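Local coordinates for protein succinate--CoA ligase subunit alpha (Campylobacter jejuni, PDB 6MEL) that serves as the alpha subunit of a ligase assembly, combining a Rossmann-like CoA-binding domain with a second alpha/beta domain of the CoA-ligase family, at residues L92-T97 against C133-M138; P125-S130 against T174-G179; G146-I151 against Y170-A175; S152-L157 against V205-I210. One frame throughout, in Å; residues are numbered along the deposited sequence.

Contact 1 of 4, residues L92-T97 against C133-M138; sequences LAVVIT and CKLGIM
Val94 and Ile96 face Leu135, Gly136 and Ile137 across the seam between two sheets, and the side chains that meet across it are all apolar. The two backbones stand too far apart to pair as strands of one sheet: the CA atoms of Val94 and Leu135 are 7.3 Å apart. Among the side chains, Val94 meets Leu135 at about a right angle, methyl against methyl, CG2 of the valine lying 4.2 Å from CD2 of the leucine. Further along, Ile96 and Ile137 slide past each other in opposite directions and touch through their CG2 branches at 4.0 Å.

Methyl groups also rest on backbone. Val94 CG1, anti to its backbone N (chi1 -179°), lies 3.8 Å from Leu135 O. Ile96 CD1 sits 3.8 Å from Gly136 CA, where there is no beta carbon in its way. At the backbone angles of Gly136 (phi 140°) a beta carbon would also be jammed against Leu135 O, so the position calls for glycine.

Within residues 133-138 a lysine side chain bonds back to its own backbone: Lys134 NZ reaches Met138 O at 2.8 Å and, weakly, Gly136 O at 3.2 Å, holding the chain in a curl as the strand ends.

Around this seam Val94 and Leu135 both lean on Ile127, Leu135 also reaches Val68, and Ile137 touches His24 of helix 19-31. Strand 92-95 belongs to the sheet of the Rossmann-like CoA-binding domain, while 133-136 is an outermost strand of the other sheet within this chain, so the contact is a buried apolar interface between two alpha/beta domains.

Contact 2 of 4, residues P125-S130 against T174-G179; sequences PGIITS and TAVGIG
An antiparallel strand pair sets Ile127, Ile128 and Thr129 against Val176, Ala175 and Thr174 inside an otherwise largely parallel sheet; strand 126-129 runs at 177° to strand 174-177, with 4.7 Å between their axes. Ile128 and Ala175 are the hydrogen-bonded pair: Ile128 N gives to Ala175 O at 2.9 Å, and Ala175 N returns the bond to Ile128 O at 2.8 Å. Gly177 N adds a third rung to Gly126 O, again 2.8 Å long and nearly straight at 166°. Beside that rung Pro125 CD packs 4.0 Å from Gly177 CA, in a place where a beta carbon on Gly177 would collide.

The non-hydrogen-bonded pairs put their side chains on one face. There Ile127 and Val176 lie side by side and point the same way, with Ile127 CD1 3.9 Å from Val176 CG2; CD1 also touches the methyl of Thr174. On the reverse face Ile128 CG2 meets Ala175 CB.

Thr129 and Thr174 turn their hydroxyls to each other, OG1 to OG1 at 2.8 Å, each oxygen standing anti to its own carbonyl carbon. Both have second partners near the chain start: Thr129 OG1 bonds Val5 O, and Thr174 OG1 bonds Ile3 N. The two buried hydroxyls are thus satisfied by one another and by backbone, which ties the N-terminal residues onto this strand pair.

Contact 3 of 4, residues G146-I151 against Y170-A175; sequences GCVGLI and YGISTA
Leu150 and Ala175, with Val148 and Ile172, pair strand 148-152 with strand 172-177 in parallel, the two strands of a beta-alpha-beta unit whose helix is 156-167. The register slips by one residue between these pairs, a beta bulge at the corner the chain turns at Ser173.

Of the backbone bonds, Val148 N gives to Gly171 O at 2.9 Å and Leu150 N to Thr174 O at 3.1 Å. Ser173 N reaches Val148 O at 2.9 Å from well above the carbonyl plane, 52° out of it. The same oxygen takes a CA-H...O contact from Ile172 CA at 3.1 Å. Gly146 and Gly171 come close backbone to backbone, Gly146 CA lying 3.4 Å from Gly171 C, an approach that leaves no space for a beta carbon on Gly146.

Apolar groups meet on the face carrying Leu150. Its CD2 lies 3.9 Å from Ile172 CD1, while its CB packs 3.6 Å from Ala175 CB; helix 156-167 covers this face, touching Leu150 through Ala162. Near the start of both segments Cys147 SG approaches the Tyr170 ring obliquely, 5.4 Å from the centroid, and helix 280-288 touches both residues through Leu288.

Polar ends look elsewhere: Tyr170 OH bonds Gly289 O, and Ser173 OG bonds Thr201 OG1. With Ser173 N and the CA-H of Ile172 both gathered on Val148 O, one carbonyl serves two consecutive residues at the bulge, and the strands remain joined through the irregularity.

Contact 4 of 4, residues S152-L157 against V205-I210; sequences SKSGTL and VMIGEI
Ser152 closes its strand against Ile207, the two forming a parallel bridge in which Ser152 CA makes a CA-H...O contact with Ile207 O at 3.4 Å. Ser152 OG, anti to its own backbone N (chi1 180°), accepts from Ser154 N at 3.0 Å, an ST turn, and also bonds Thr158 OG1. Lys153 N then gives to Ile207 O at 3.1 Å, the one direct hydrogen bond between the segments. From there the extended lysine chain crosses the glutamate side chain, CD passing 3.9 Å from Glu209 CG. Its NZ forms a salt bridge with Glu215 and is linked to Ile210 O through a water 2.8 Å from NZ.

Here the chain leaves the strand end of the alpha/beta sheet and swings into helix 156-167, the usual strand-to-helix loop of a beta-alpha-beta unit. Ser154 OG holds a second water at 2.6 Å, which donates to Glu209 OE1 at 2.8 Å; Glu209 OE2 turns to His247 ND1. Gly155 takes the N-cap position, and Thr156 OG1 bonds the backbone of a neighbouring protein chain. Leu157 CD2 lies 3.6 Å from Ile207 CG2, a tentative contact because Ile207 has two conformers.

Contacts 2, 3 and 4 follow one sheet from strand to strand, and contact 1 joins its 133-136 edge to the sheet of the other domain. Contacts 1 and 2, centres about 7 Å apart, are bonded directly: Leu135 N reaches Ile127 O at 2.8 Å. Contacts 2 and 3 share Thr174 and Ala175, and Ser130 OG lies 2.7 Å from Ile172 O. Strand 148-152 carries the pairing on into contact 4, where Ile151 O meets Ile207 N at 2.8 Å. Ser152 O, 2.7 Å from Ile178 N, ties contact 4 back to contact 2. Contacts 1 and 3 do not touch, their centres lying about 17 Å apart.

Contact 1 of 4, residues L92-T97 against C133-M138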
loop_
_atom_site.group_PDB
_atom_site.type_symbol
_atom_site.label_atom_id
_atom_site.label_comp_id
_atom_site.label_asym_id
_atom_site.label_seq_id
_atom_site.Cartn_x
_atom_site.Cartn_y
_atom_site.Cartn_z
ATOM N N LEU A 92 19.650 8.573 12.023
ATOM C CA LEU A 92 18.311 8.019 12.151
ATOM C C LEU A 92 17.317 9.089 11.671
ATOM O O LEU A 92 17.304 10.194 12.175
ATOM C CB LEU A 92 18.020 7.628 13.611
ATOM C CG LEU A 92 16.611 7.050 13.832
ATOM C CD1 LEU A 92 16.454 5.705 13.126
ATOM C CD2 LEU A 92 16.285 6.870 15.309
ATOM N N ALA A 93 16.531 8.753 10.649
ATOM C CA ALA A 93 15.483 9.607 10.124
ATOM C C ALA A 93 14.146 8.905 10.299
ATOM O O ALA A 93 13.954 7.791 9.798
ATOM C CB ALA A 93 15.734 9.914 8.666
ATOM N N VAL A 94 13.239 9.583 10.998
ATOM C CA VAL A 94 11.925 9.106 11.250
ATOM C C VAL A 94 10.975 9.802 10.277
ATOM O O VAL A 94 10.812 11.025 10.319
ATOM C CB VAL A 94 11.542 9.366 12.721
ATOM C CG1 VAL A 94 10.159 8.848 13.017
ATOM C CG2 VAL A 94 12.548 8.772 13.689
ATOM N N VAL A 95 10.334 9.038 9.394
ATOM C CA VAL A 95 9.592 9.653 8.288
ATOM C C VAL A 95 8.097 9.331 8.458
ATOM O O VAL A 95 7.697 8.198 8.267
ATOM C CB VAL A 95 10.101 9.170 6.911
ATOM C CG1 VAL A 95 9.374 9.868 5.781
ATOM C CG2 VAL A 95 11.605 9.309 6.760
ATOM N N ILE A 96 7.292 10.349 8.728
ATOM C CA ILE A 96 5.885 10.178 9.044
ATOM C C ILE A 96 5.032 10.036 7.787
ATOM O O ILE A 96 4.115 9.205 7.775
ATOM C CB ILE A 96 5.383 11.357 9.895
ATOM C CG1 ILE A 96 6.207 11.511 11.181
ATOM C CG2 ILE A 96 3.896 11.228 10.177
ATOM C CD1 ILE A 96 6.335 10.251 12.013
ATOM N N THR A 97 5.325 10.851 6.768
ATOM C CA THR A 97 4.434 11.152 5.653
ATOM C C THR A 97 4.058 9.880 4.873
ATOM O O THR A 97 4.882 8.978 4.660
ATOM C CB THR A 97 5.137 12.130 4.705
ATOM O OG1 THR A 97 5.582 13.208 5.537
ATOM C CG2 THR A 97 4.278 12.627 3.563
ATOM N N CYS A 133 10.394 10.496 25.564
ATOM C CA CYS A 133 10.421 11.259 24.329
ATOM C C CYS A 133 9.534 10.588 23.291
ATOM O O CYS A 133 9.294 9.365 23.321
ATOM C CB CYS A 133 11.827 11.385 23.761
ATOM S SG CYS A 133 12.505 9.809 23.190
ATOM N N LYS A 134 9.078 11.398 22.355
ATOM C CA LYS A 134 8.317 10.885 21.233
ATOM C C LYS A 134 8.671 11.681 19.973
ATOM O O LYS A 134 8.862 12.903 20.014
ATOM C CB LYS A 134 6.828 10.868 21.590
ATOM C CG LYS A 134 6.025 12.099 21.218
ATOM C CD LYS A 134 4.586 11.971 21.601
ATOM C CE LYS A 134 3.697 13.132 21.183
ATOM N NZ LYS A 134 3.292 12.999 19.760
ATOM N N LEU A 135 8.828 10.955 18.865
ATOM C CA LEU A 135 9.171 11.558 17.560
ATOM C C LEU A 135 8.114 11.089 16.574
ATOM O O LEU A 135 8.188 9.956 16.057
ATOM C CB LEU A 135 10.547 11.097 17.095
ATOM C CG LEU A 135 11.792 11.654 17.793
ATOM C CD1 LEU A 135 11.964 11.053 19.177
ATOM C CD2 LEU A 135 13.012 11.323 16.973
ATOM N N GLY A 136 7.092 11.922 16.385
ATOM C CA GLY A 136 5.974 11.532 15.569
ATOM C C GLY A 136 4.660 11.992 16.153
ATOM O O GLY A 136 4.617 13.020 16.850
ATOM N N ILE A 137 3.612 11.250 15.803
ATOM C CA ILE A 137 2.234 11.694 15.912
ATOM C C ILE A 137 1.466 10.808 16.905
ATOM O O ILE A 137 0.229 10.872 16.990
ATOM C CB ILE A 137 1.543 11.687 14.537
ATOM C CG1 ILE A 137 1.426 10.266 13.978
ATOM C CG2 ILE A 137 2.221 12.650 13.561
ATOM C CD1 ILE A 137 0.562 10.167 12.703
ATOM N N MET A 138 2.173 9.961 17.663
ATOM C CA MET A 138 1.450 9.076 18.582
ATOM C C MET A 138 0.989 9.845 19.829
ATOM O O MET A 138 1.664 10.773 20.276
ATOM C CB MET A 138 2.301 7.871 18.985
ATOM C CG MET A 138 3.529 8.223 19.788
ATOM S SD MET A 138 4.821 9.065 18.808
ATOM C CE MET A 138 5.320 7.663 17.803
#

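Contact 2 of 4, residues P125-S130 against T174-G179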
loop_
_atom_site.group_PDB
_atom_site.type_symbol
_atom_site.label_atom_id
_atom_site.label_comp_id
_atom_site.label_asym_id
_atom_site.label_seq_id
_atom_site.Cartn_x
_atom_site.Cartn_y
_atom_site.Cartn_z
ATOM N N PRO A 125 3.723 6.302 12.311
ATOM C CA PRO A 125 3.489 7.310 13.346
ATOM C C PRO A 125 4.755 7.711 14.109
ATOM O O PRO A 125 4.682 8.653 14.892
ATOM C CB PRO A 125 2.467 6.603 14.241
ATOM C CG PRO A 125 2.917 5.154 14.156
ATOM C CD PRO A 125 3.244 4.969 12.696
ATOM N N GLY A 126 5.880 7.026 13.862
ATOM C CA GLY A 126 7.150 7.365 14.477
ATOM C C GLY A 126 7.571 6.440 15.598
ATOM O O GLY A 126 7.273 5.253 15.590
ATOM N N ILE A 127 8.322 6.987 16.550
ATOM C CA ILE A 127 8.912 6.178 17.621
ATOM C C ILE A 127 8.662 6.893 18.946
ATOM O O ILE A 127 8.652 8.122 18.997
ATOM C CB ILE A 127 10.410 5.889 17.376
ATOM C CG1 ILE A 127 11.047 5.074 18.504
ATOM C CG2 ILE A 127 11.193 7.169 17.146
ATOM C CD1 ILE A 127 12.439 4.559 18.162
ATOM N N ILE A 128 8.419 6.113 20.008
ATOM C CA ILE A 128 8.182 6.697 21.316
ATOM C C ILE A 128 8.880 5.837 22.351
ATOM O O ILE A 128 8.741 4.606 22.339
ATOM C CB ILE A 128 6.674 6.880 21.635
ATOM C CG1 ILE A 128 6.472 7.464 23.037
ATOM C CG2 ILE A 128 5.876 5.581 21.491
ATOM C CD1 ILE A 128 5.134 8.088 23.277
ATOM N N THR A 129 9.588 6.513 23.257
ATOM C CA THR A 129 10.102 5.904 24.477
ATOM C C THR A 129 9.276 6.472 25.640
ATOM O O THR A 129 9.375 7.657 25.948
ATOM C CB THR A 129 11.608 6.104 24.639
ATOM O OG1 THR A 129 12.242 5.310 23.641
ATOM C CG2 THR A 129 12.127 5.696 26.017
ATOM N N SER A 130 8.446 5.608 26.230
ATOM C CA SER A 130 7.391 5.943 27.183
ATOM C C SER A 130 7.927 6.897 28.263
ATOM O O SER A 130 8.965 6.656 28.829
ATOM C CB SER A 130 6.831 4.702 27.804
ATOM O OG SER A 130 6.365 3.812 26.826
ATOM N N THR A 174 9.879 0.940 24.495
ATOM C CA THR A 174 9.858 1.762 23.311
ATOM C C THR A 174 8.897 1.109 22.317
ATOM O O THR A 174 8.877 -0.155 22.182
ATOM C CB THR A 174 11.269 1.880 22.709
ATOM O OG1 THR A 174 12.168 2.551 23.596
ATOM C CG2 THR A 174 11.295 2.688 21.427
ATOM N N ALA A 175 8.120 1.936 21.617
ATOM C CA ALA A 175 7.282 1.462 20.510
ATOM C C ALA A 175 7.772 2.118 19.215
ATOM O O ALA A 175 7.976 3.345 19.188
ATOM C CB ALA A 175 5.838 1.794 20.744
ATOM N N VAL A 176 7.905 1.309 18.159
ATOM C CA VAL A 176 8.356 1.781 16.874
ATOM C C VAL A 176 7.294 1.460 15.819
ATOM O O VAL A 176 6.935 0.300 15.596
ATOM C CB VAL A 176 9.692 1.147 16.499
ATOM C CG1 VAL A 176 10.263 1.823 15.271
ATOM C CG2 VAL A 176 10.655 1.180 17.657
ATOM N N GLY A 177 6.795 2.484 15.150
ATOM C CA GLY A 177 5.975 2.262 13.962
ATOM C C GLY A 177 6.894 2.176 12.745
ATOM O O GLY A 177 7.516 3.155 12.440
ATOM N N ILE A 178 6.980 1.006 12.082
ATOM C CA ILE A 178 7.930 0.798 11.008
ATOM C C ILE A 178 7.388 1.178 9.619
ATOM O O ILE A 178 8.183 1.208 8.685
ATOM C CB ILE A 178 8.475 -0.630 11.010
ATOM C CG1 ILE A 178 7.383 -1.676 10.778
ATOM C CG2 ILE A 178 9.297 -0.872 12.278
ATOM C CD1 ILE A 178 7.920 -3.060 10.633
ATOM N N GLY A 179 6.076 1.419 9.486
ATOM C CA GLY A 179 5.474 1.949 8.295
ATOM C C GLY A 179 4.686 0.930 7.494
ATOM O O GLY A 179 4.925 -0.297 7.565
#

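Contact 3 of 4, residues G146-I151 against Y170-A175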
loop_
_atom_site.group_PDB
_atom_site.type_symbol
_atom_site.label_atom_id
_atom_site.label_comp_id
_atom_site.label_asym_id
_atom_site.label_seq_id
_atom_site.Cartn_x
_atom_site.Cartn_y
_atom_site.Cartn_z
ATOM N N GLY A 146 7.082 0.609 30.825
ATOM C CA GLY A 146 7.119 -0.772 31.257
ATOM C C GLY A 146 8.134 -1.577 30.469
ATOM O O GLY A 146 9.023 -1.020 29.829
ATOM N N CYS A 147 7.963 -2.898 30.490
ATOM C CA CYS A 147 8.984 -3.816 30.005
ATOM C C CYS A 147 8.602 -4.420 28.637
ATOM O O CYS A 147 9.292 -5.348 28.194
ATOM C CB CYS A 147 9.223 -4.916 31.045
ATOM S SG CYS A 147 7.812 -6.048 31.225
ATOM N N VAL A 148 7.530 -3.937 27.971
ATOM C CA VAL A 148 7.101 -4.519 26.669
ATOM C C VAL A 148 7.517 -3.613 25.501
ATOM O O VAL A 148 7.139 -2.475 25.429
ATOM C CB VAL A 148 5.596 -4.833 26.652
ATOM C CG1 VAL A 148 5.197 -5.506 25.354
ATOM C CG2 VAL A 148 5.219 -5.722 27.836
ATOM N N GLY A 149 8.319 -4.162 24.589
ATOM C CA GLY A 149 8.670 -3.512 23.334
ATOM C C GLY A 149 7.560 -3.726 22.315
ATOM O O GLY A 149 6.813 -4.741 22.405
ATOM N N LEU A 150 7.445 -2.801 21.362
ATOM C CA LEU A 150 6.363 -2.840 20.340
ATOM C C LEU A 150 6.968 -2.496 18.966
ATOM O O LEU A 150 7.635 -1.482 18.848
ATOM C CB LEU A 150 5.387 -1.771 20.813
ATOM C CG LEU A 150 3.948 -1.780 20.357
ATOM C CD1 LEU A 150 3.440 -3.142 19.938
ATOM C CD2 LEU A 150 3.082 -1.176 21.462
ATOM N N ILE A 151 6.722 -3.323 17.951
ATOM C CA ILE A 151 7.108 -3.047 16.583
ATOM C C ILE A 151 5.862 -3.203 15.730
ATOM O O ILE A 151 5.260 -4.245 15.796
ATOM C CB ILE A 151 8.202 -4.010 16.090
ATOM C CG1 ILE A 151 9.396 -4.090 17.040
ATOM C CG2 ILE A 151 8.648 -3.644 14.677
ATOM C CD1 ILE A 151 10.177 -5.373 16.884
ATOM N N TYR A 170 0.901 -3.881 32.622
ATOM C CA TYR A 170 2.289 -3.735 32.196
ATOM C C TYR A 170 2.496 -2.361 31.536
ATOM O O TYR A 170 1.758 -1.431 31.793
ATOM C CB TYR A 170 2.625 -4.933 31.316
ATOM C CG TYR A 170 2.732 -6.190 32.127
ATOM C CD1 TYR A 170 3.893 -6.453 32.838
ATOM C CD2 TYR A 170 1.664 -7.069 32.240
ATOM C CE1 TYR A 170 4.014 -7.593 33.616
ATOM C CE2 TYR A 170 1.765 -8.214 33.011
ATOM C CZ TYR A 170 2.942 -8.467 33.704
ATOM O OH TYR A 170 3.105 -9.590 34.454
ATOM N N GLY A 171 3.526 -2.230 30.704
ATOM C CA GLY A 171 3.767 -0.988 29.970
ATOM C C GLY A 171 4.783 -1.207 28.867
ATOM O O GLY A 171 5.293 -2.314 28.694
ATOM N N ILE A 172 5.094 -0.116 28.170
ATOM C CA ILE A 172 5.857 -0.124 26.969
ATOM C C ILE A 172 7.227 0.465 27.258
ATOM O O ILE A 172 7.334 1.513 27.888
ATOM C CB ILE A 172 5.160 0.673 25.855
ATOM C CG1 ILE A 172 3.750 0.144 25.558
ATOM C CG2 ILE A 172 6.051 0.706 24.629
ATOM C CD1 ILE A 172 3.665 -1.346 25.275
ATOM N N SER A 173 8.263 -0.182 26.724
ATOM C CA SER A 173 9.603 0.372 26.834
ATOM C C SER A 173 9.771 1.422 25.731
ATOM O O SER A 173 9.739 2.630 25.989
ATOM C CB SER A 173 10.665 -0.711 26.810
ATOM O OG SER A 173 10.472 -1.627 25.737
ATOM N N THR A 174 9.879 0.940 24.495
ATOM C CA THR A 174 9.858 1.762 23.311
ATOM C C THR A 174 8.897 1.109 22.317
ATOM O O THR A 174 8.877 -0.155 22.182
ATOM C CB THR A 174 11.269 1.880 22.709
ATOM O OG1 THR A 174 12.168 2.551 23.596
ATOM C CG2 THR A 174 11.295 2.688 21.427
ATOM N N ALA A 175 8.120 1.936 21.617
ATOM C CA ALA A 175 7.282 1.462 20.510
ATOM C C ALA A 175 7.772 2.118 19.215
ATOM O O ALA A 175 7.976 3.345 19.188
ATOM C CB ALA A 175 5.838 1.794 20.744
#

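Contact 4 of 4, residues S152-L157 against V205-I210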
loop_
_atom_site.group_PDB
_atom_site.type_symbol
_atom_site.label_atom_id
_atom_site.label_comp_id
_atom_site.label_asym_id
_atom_site.label_seq_id
_atom_site.Cartn_x
_atom_site.Cartn_y
_atom_site.Cartn_z
ATOM N N SER A 152 5.488 -2.170 14.957
ATOM C CA SER A 152 4.186 -2.196 14.260
ATOM C C SER A 152 4.246 -1.504 12.889
ATOM O O SER A 152 4.745 -0.386 12.767
ATOM C CB SER A 152 3.142 -1.579 15.127
ATOM O OG SER A 152 1.873 -1.575 14.503
ATOM N N LYS A 153 3.611 -2.144 11.906
ATOM C CA LYS A 153 3.431 -1.575 10.591
ATOM C C LYS A 153 2.223 -0.620 10.560
ATOM O O LYS A 153 1.924 -0.011 9.475
ATOM C CB LYS A 153 3.173 -2.668 9.561
ATOM C CG LYS A 153 4.378 -3.360 8.934
ATOM C CD LYS A 153 3.919 -4.445 7.996
ATOM C CE LYS A 153 5.074 -5.115 7.294
ATOM N NZ LYS A 153 4.601 -6.169 6.370
ATOM N N SER A 154 1.533 -0.440 11.694
ATOM C CA SER A 154 0.365 0.460 11.697
ATOM C C SER A 154 0.460 1.578 12.747
ATOM O O SER A 154 1.444 1.682 13.510
ATOM C CB SER A 154 -0.940 -0.279 11.765
ATOM O OG SER A 154 -0.841 -1.502 12.389
ATOM N N GLY A 155 -0.545 2.470 12.689
ATOM C CA GLY A 155 -0.683 3.607 13.605
ATOM C C GLY A 155 -1.621 3.302 14.774
ATOM O O GLY A 155 -1.195 2.851 15.866
ATOM N N THR A 156 -2.922 3.514 14.562
ATOM C CA THR A 156 -3.906 3.365 15.646
ATOM C C THR A 156 -3.915 1.951 16.245
ATOM O O THR A 156 -4.171 1.801 17.441
ATOM C CB THR A 156 -5.304 3.791 15.169
ATOM O OG1 THR A 156 -5.657 3.067 13.994
ATOM C CG2 THR A 156 -5.316 5.282 14.903
ATOM N N LEU A 157 -3.680 0.908 15.449
ATOM C CA LEU A 157 -3.658 -0.447 16.002
ATOM C C LEU A 157 -2.505 -0.603 17.016
ATOM O O LEU A 157 -2.594 -1.347 17.961
ATOM C CB LEU A 157 -3.550 -1.456 14.861
ATOM C CG LEU A 157 -3.439 -2.925 15.248
ATOM C CD1 LEU A 157 -4.636 -3.401 16.065
ATOM C CD2 LEU A 157 -3.304 -3.760 13.998
ATOM N N VAL A 205 6.002 -7.255 21.451
ATOM C CA VAL A 205 4.824 -7.409 20.593
ATOM C C VAL A 205 5.203 -6.943 19.181
ATOM O O VAL A 205 5.622 -5.799 19.000
ATOM C CB VAL A 205 3.641 -6.605 21.139
ATOM C CG1 VAL A 205 2.427 -6.672 20.208
ATOM C CG2 VAL A 205 3.261 -7.050 22.553
ATOM N N MET A 206 4.985 -7.801 18.184
ATOM C CA MET A 206 5.142 -7.448 16.793
ATOM C C MET A 206 3.755 -7.449 16.139
ATOM O O MET A 206 2.969 -8.388 16.295
ATOM C CB MET A 206 6.151 -8.346 16.044
ATOM C CG MET A 206 5.797 -9.805 16.012
ATOM S SD MET A 206 7.036 -10.750 15.089
ATOM C CE MET A 206 6.545 -10.476 13.393
ATOM N N ILE A 207 3.440 -6.334 15.472
ATOM C CA ILE A 207 2.160 -6.139 14.779
ATOM C C ILE A 207 2.471 -6.009 13.289
ATOM O O ILE A 207 3.209 -5.105 12.899
ATOM C CB ILE A 207 1.390 -4.892 15.253
ATOM C CG1 ILE A 207 1.270 -4.776 16.774
ATOM C CG2 ILE A 207 0.029 -4.847 14.580
ATOM C CD1 ILE A 207 0.316 -5.769 17.380
ATOM N N GLY A 208 1.911 -6.925 12.487
ATOM C CA GLY A 208 2.144 -6.919 11.078
ATOM C C GLY A 208 0.852 -6.828 10.324
ATOM O O GLY A 208 -0.214 -6.637 10.931
ATOM N N GLU A 209 0.969 -6.970 9.005
ATOM C CA GLU A 209 -0.164 -7.032 8.130
ATOM C C GLU A 209 0.217 -7.713 6.815
ATOM O O GLU A 209 1.381 -8.016 6.571
ATOM C CB GLU A 209 -0.781 -5.647 7.934
ATOM C CG GLU A 209 0.110 -4.616 7.303
ATOM C CD GLU A 209 -0.371 -3.168 7.438
ATOM O OE1 GLU A 209 -0.793 -2.787 8.534
ATOM O OE2 GLU A 209 -0.298 -2.422 6.423
ATOM N N ILE A 210 -0.808 -7.968 6.006
ATOM C CA ILE A 210 -0.684 -8.519 4.679
ATOM C C ILE A 210 0.340 -7.719 3.877
ATOM O O ILE A 210 0.496 -6.506 4.053
ATOM C CB ILE A 210 -2.036 -8.529 3.964
ATOM C CG1 ILE A 210 -2.696 -7.153 3.975
ATOM C CG2 ILE A 210 -2.954 -9.584 4.552
ATOM C CD1 ILE A 210 -3.752 -7.015 2.869
HETATM O O HOH W 1 2.786 -5.068 4.498
HETATM O O HOH W 2 -0.091 -3.632 11.088
#